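Local atomic coordinates of inactive glucansucrase (Lactobacillus reuteri, PDB entry 5JBD), a protein that belongs to glycoside hydrolase family 70 as an inactive glucansucrase, a large multidomain protein built around a TIM barrel and carrying a calcium ion. Residues Y483-T488 / N574-D579. Numbering follows the deposited sequence.
Sequences YDAITT and NGLTYD
Y578 and L576 pack against the first turns of helix 483-496, Y578 on D484, A485 and T488 and L576 on A485, where the (β/α)8 barrel meets the antiparallel β-domain inserted in the chain between barrel strands 460-464 and 652-654. Helix 483-496 comes after barrel strand 460-464 and leads into that β-domain; residues 574-579 span the short strand 576-577, which pairs with strand 564-571, and the residues on either side of it. This is a small surface contact, burying 172 Å² in all, and Y578 supplies the largest share. With CG anti to its own carbonyl carbon and beside the backbone N (chi1 -52°), the tyrosine sends its ring to the first turn of the helix, phenol end foremost. OH settles beside A485, 3.3 Å from A485 N and 3.5 Å from A485 CB. The angle at that amide is too poor for a hydrogen bond, and the approach across this contact is one of van der Waals packing. D484 adds its CB, 4.0 Å from Y578 OH. L576 brings a branch tip to the same alanine, its CD1 lying 3.9 Å from A485 CB, and A485 and L576 both also touch P447 of helix 446-455. The β-domain side of the tyrosine and leucine is backed by I569 of strand 564-571. One turn further along the helix, T488 meets the ring obliquely, CG2 approaching Y578 CD1 to 4.1 Å and OG1 approaching Y578 CE1 to 3.9 Å. That hydroxyl is turned back to its own helix: OG1, beside the backbone N (chi1 -57°), donates to D484 O at 2.6 Å, while T488 N reaches D484 O from the opposite face of the carbonyl plane at 3.0 Å.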
ATOM      1  N   TYR A 483     -11.442  -2.033  23.382  1.00 25.84           N
ATOM      2  CA  TYR A 483     -12.009  -3.368  23.074  1.00 25.93           C
ATOM      3  C   TYR A 483     -13.447  -3.540  23.595  1.00 26.42           C
ATOM      4  O   TYR A 483     -14.335  -4.001  22.853  1.00 24.01           O
ATOM      5  CB  TYR A 483     -11.100  -4.504  23.611  1.00 26.66           C
ATOM      6  CG  TYR A 483     -11.636  -5.914  23.352  1.00 27.25           C
ATOM      7  CD1 TYR A 483     -12.593  -6.488  24.190  1.00 27.63           C
ATOM      8  CD2 TYR A 483     -11.196  -6.664  22.257  1.00 26.80           C
ATOM      9  CE1 TYR A 483     -13.101  -7.750  23.949  1.00 28.72           C
ATOM     10  CE2 TYR A 483     -11.682  -7.937  22.027  1.00 27.91           C
ATOM     11  CZ  TYR A 483     -12.627  -8.474  22.876  1.00 29.03           C
ATOM     12  OH  TYR A 483     -13.122  -9.725  22.662  1.00 30.86           O
ATOM     13  N   ASP A 484     -13.682  -3.182  24.859  1.00 26.82           N
ATOM     14  CA  ASP A 484     -14.991  -3.446  25.471  1.00 27.15           C
ATOM     15  C   ASP A 484     -16.104  -2.646  24.778  1.00 26.79           C
ATOM     16  O   ASP A 484     -17.177  -3.188  24.477  1.00 27.13           O
ATOM     17  CB  ASP A 484     -14.977  -3.152  26.976  1.00 28.90           C
ATOM     18  CG  ASP A 484     -14.252  -4.218  27.790  1.00 30.52           C
ATOM     19  OD1 ASP A 484     -14.029  -5.341  27.303  1.00 30.15           O
ATOM     20  OD2 ASP A 484     -13.912  -3.918  28.944  1.00 31.80           O
ATOM     21  N   ALA A 485     -15.839  -1.375  24.508  1.00 25.89           N
ATOM     22  CA  ALA A 485     -16.815  -0.513  23.861  1.00 25.77           C
ATOM     23  C   ALA A 485     -17.139  -0.986  22.460  1.00 24.59           C
ATOM     24  O   ALA A 485     -18.309  -1.152  22.110  1.00 24.74           O
ATOM     25  CB  ALA A 485     -16.309   0.923  23.811  1.00 25.49           C
ATOM     26  N   ILE A 486     -16.094  -1.240  21.672  1.00 25.60           N
ATOM     27  CA  ILE A 486     -16.289  -1.582  20.257  1.00 24.65           C
ATOM     28  C   ILE A 486     -16.984  -2.941  20.108  1.00 25.42           C
ATOM     29  O   ILE A 486     -17.937  -3.053  19.325  1.00 25.26           O
ATOM     30  CB  ILE A 486     -14.989  -1.486  19.448  1.00 24.10           C
ATOM     31  CG1 ILE A 486     -14.440  -0.053  19.528  1.00 24.45           C
ATOM     32  CG2 ILE A 486     -15.241  -1.877  17.993  1.00 24.37           C
ATOM     33  CD1 ILE A 486     -13.026   0.124  19.027  1.00 24.09           C
ATOM     34  N   THR A 487     -16.559  -3.942  20.888  1.00 25.40           N
ATOM     35  CA  THR A 487     -17.170  -5.283  20.822  1.00 25.85           C
ATOM     36  C   THR A 487     -18.606  -5.308  21.332  1.00 26.93           C
ATOM     37  O   THR A 487     -19.453  -6.032  20.791  1.00 27.56           O
ATOM     38  CB  THR A 487     -16.326  -6.366  21.521  1.00 26.28           C
ATOM     39  OG1 THR A 487     -16.097  -6.018  22.895  1.00 26.14           O
ATOM     40  CG2 THR A 487     -15.000  -6.544  20.807  1.00 26.23           C
ATOM     41  N   THR A 488     -18.904  -4.511  22.357  1.00 26.98           N
ATOM     42  CA  THR A 488     -20.297  -4.324  22.777  1.00 26.56           C
ATOM     43  C   THR A 488     -21.163  -3.813  21.608  1.00 24.71           C
ATOM     44  O   THR A 488     -22.245  -4.327  21.359  1.00 24.58           O
ATOM     45  CB  THR A 488     -20.393  -3.391  24.005  1.00 27.57           C
ATOM     46  OG1 THR A 488     -19.611  -3.942  25.059  1.00 27.66           O
ATOM     47  CG2 THR A 488     -21.828  -3.259  24.504  1.00 28.79           C
ATOM     48  N   ASN A 574     -15.692   9.226  34.605  1.00 35.43           N
ATOM     49  CA  ASN A 574     -14.413   8.558  34.288  1.00 37.25           C
ATOM     50  C   ASN A 574     -14.370   7.780  32.967  1.00 34.34           C
ATOM     51  O   ASN A 574     -13.282   7.599  32.408  1.00 33.53           O
ATOM     52  CB  ASN A 574     -13.997   7.630  35.436  1.00 39.73           C
ATOM     53  CG  ASN A 574     -13.675   8.390  36.706  1.00 43.09           C
ATOM     54  OD1 ASN A 574     -13.261   9.559  36.675  1.00 41.56           O
ATOM     55  ND2 ASN A 574     -13.871   7.729  37.840  1.00 46.46           N
ATOM     56  N   GLY A 575     -15.521   7.339  32.460  1.00 32.45           N
ATOM     57  CA  GLY A 575     -15.526   6.578  31.200  1.00 31.32           C
ATOM     58  C   GLY A 575     -16.908   6.202  30.717  1.00 30.34           C
ATOM     59  O   GLY A 575     -17.773   7.079  30.552  1.00 28.59           O
ATOM     60  N   LEU A 576     -17.107   4.905  30.479  1.00 29.37           N
ATOM     61  CA  LEU A 576     -18.383   4.351  30.010  1.00 29.33           C
ATOM     62  C   LEU A 576     -18.861   3.314  31.012  1.00 30.02           C
ATOM     63  O   LEU A 576     -18.040   2.720  31.708  1.00 30.83           O
ATOM     64  CB  LEU A 576     -18.193   3.671  28.653  1.00 29.24           C
ATOM     65  CG  LEU A 576     -17.731   4.548  27.492  1.00 29.07           C
ATOM     66  CD1 LEU A 576     -17.421   3.694  26.270  1.00 28.37           C
ATOM     67  CD2 LEU A 576     -18.791   5.588  27.163  1.00 29.25           C
ATOM     68  N   THR A 577     -20.170   3.079  31.061  1.00 29.77           N
ATOM     69  CA  THR A 577     -20.752   1.981  31.850  1.00 31.46           C
ATOM     70  C   THR A 577     -21.694   1.146  30.973  1.00 32.27           C
ATOM     71  O   THR A 577     -22.353   1.688  30.060  1.00 32.79           O
ATOM     72  CB  THR A 577     -21.512   2.474  33.115  1.00 31.75           C
ATOM     73  OG1 THR A 577     -22.040   1.348  33.820  1.00 31.69           O
ATOM     74  CG2 THR A 577     -22.662   3.391  32.779  1.00 31.94           C
ATOM     75  N   TYR A 578     -21.733  -0.163  31.258  1.00 31.75           N
ATOM     76  CA  TYR A 578     -22.530  -1.153  30.506  1.00 31.90           C
ATOM     77  C   TYR A 578     -23.676  -1.722  31.341  1.00 32.79           C
ATOM     78  O   TYR A 578     -24.429  -2.565  30.855  1.00 32.30           O
ATOM     79  CB  TYR A 578     -21.606  -2.281  29.983  1.00 30.86           C
ATOM     80  CG  TYR A 578     -20.441  -1.702  29.223  1.00 30.89           C
ATOM     81  CD1 TYR A 578     -20.605  -1.257  27.921  1.00 29.03           C
ATOM     82  CD2 TYR A 578     -19.182  -1.519  29.827  1.00 31.47           C
ATOM     83  CE1 TYR A 578     -19.554  -0.675  27.215  1.00 28.23           C
ATOM     84  CE2 TYR A 578     -18.125  -0.937  29.120  1.00 29.83           C
ATOM     85  CZ  TYR A 578     -18.323  -0.518  27.804  1.00 28.37           C
ATOM     86  OH  TYR A 578     -17.321   0.079  27.058  1.00 27.61           O
ATOM     87  N   ASP A 579     -23.805  -1.258  32.592  1.00 34.78           N
ATOM     88  CA  ASP A 579     -24.923  -1.635  33.465  1.00 36.00           C
ATOM     89  C   ASP A 579     -25.492  -0.425  34.210  1.00 35.60           C
ATOM     90  O   ASP A 579     -25.965  -0.561  35.338  1.00 37.40           O
ATOM     91  CB  ASP A 579     -24.497  -2.757  34.445  1.00 39.51           C
ATOM     92  CG  ASP A 579     -23.318  -2.359  35.357  1.00 43.59           C
ATOM     93  OD1 ASP A 579     -22.637  -1.338  35.093  1.00 43.72           O
ATOM     94  OD2 ASP A 579     -23.051  -3.096  36.336  1.00 47.98           O
TER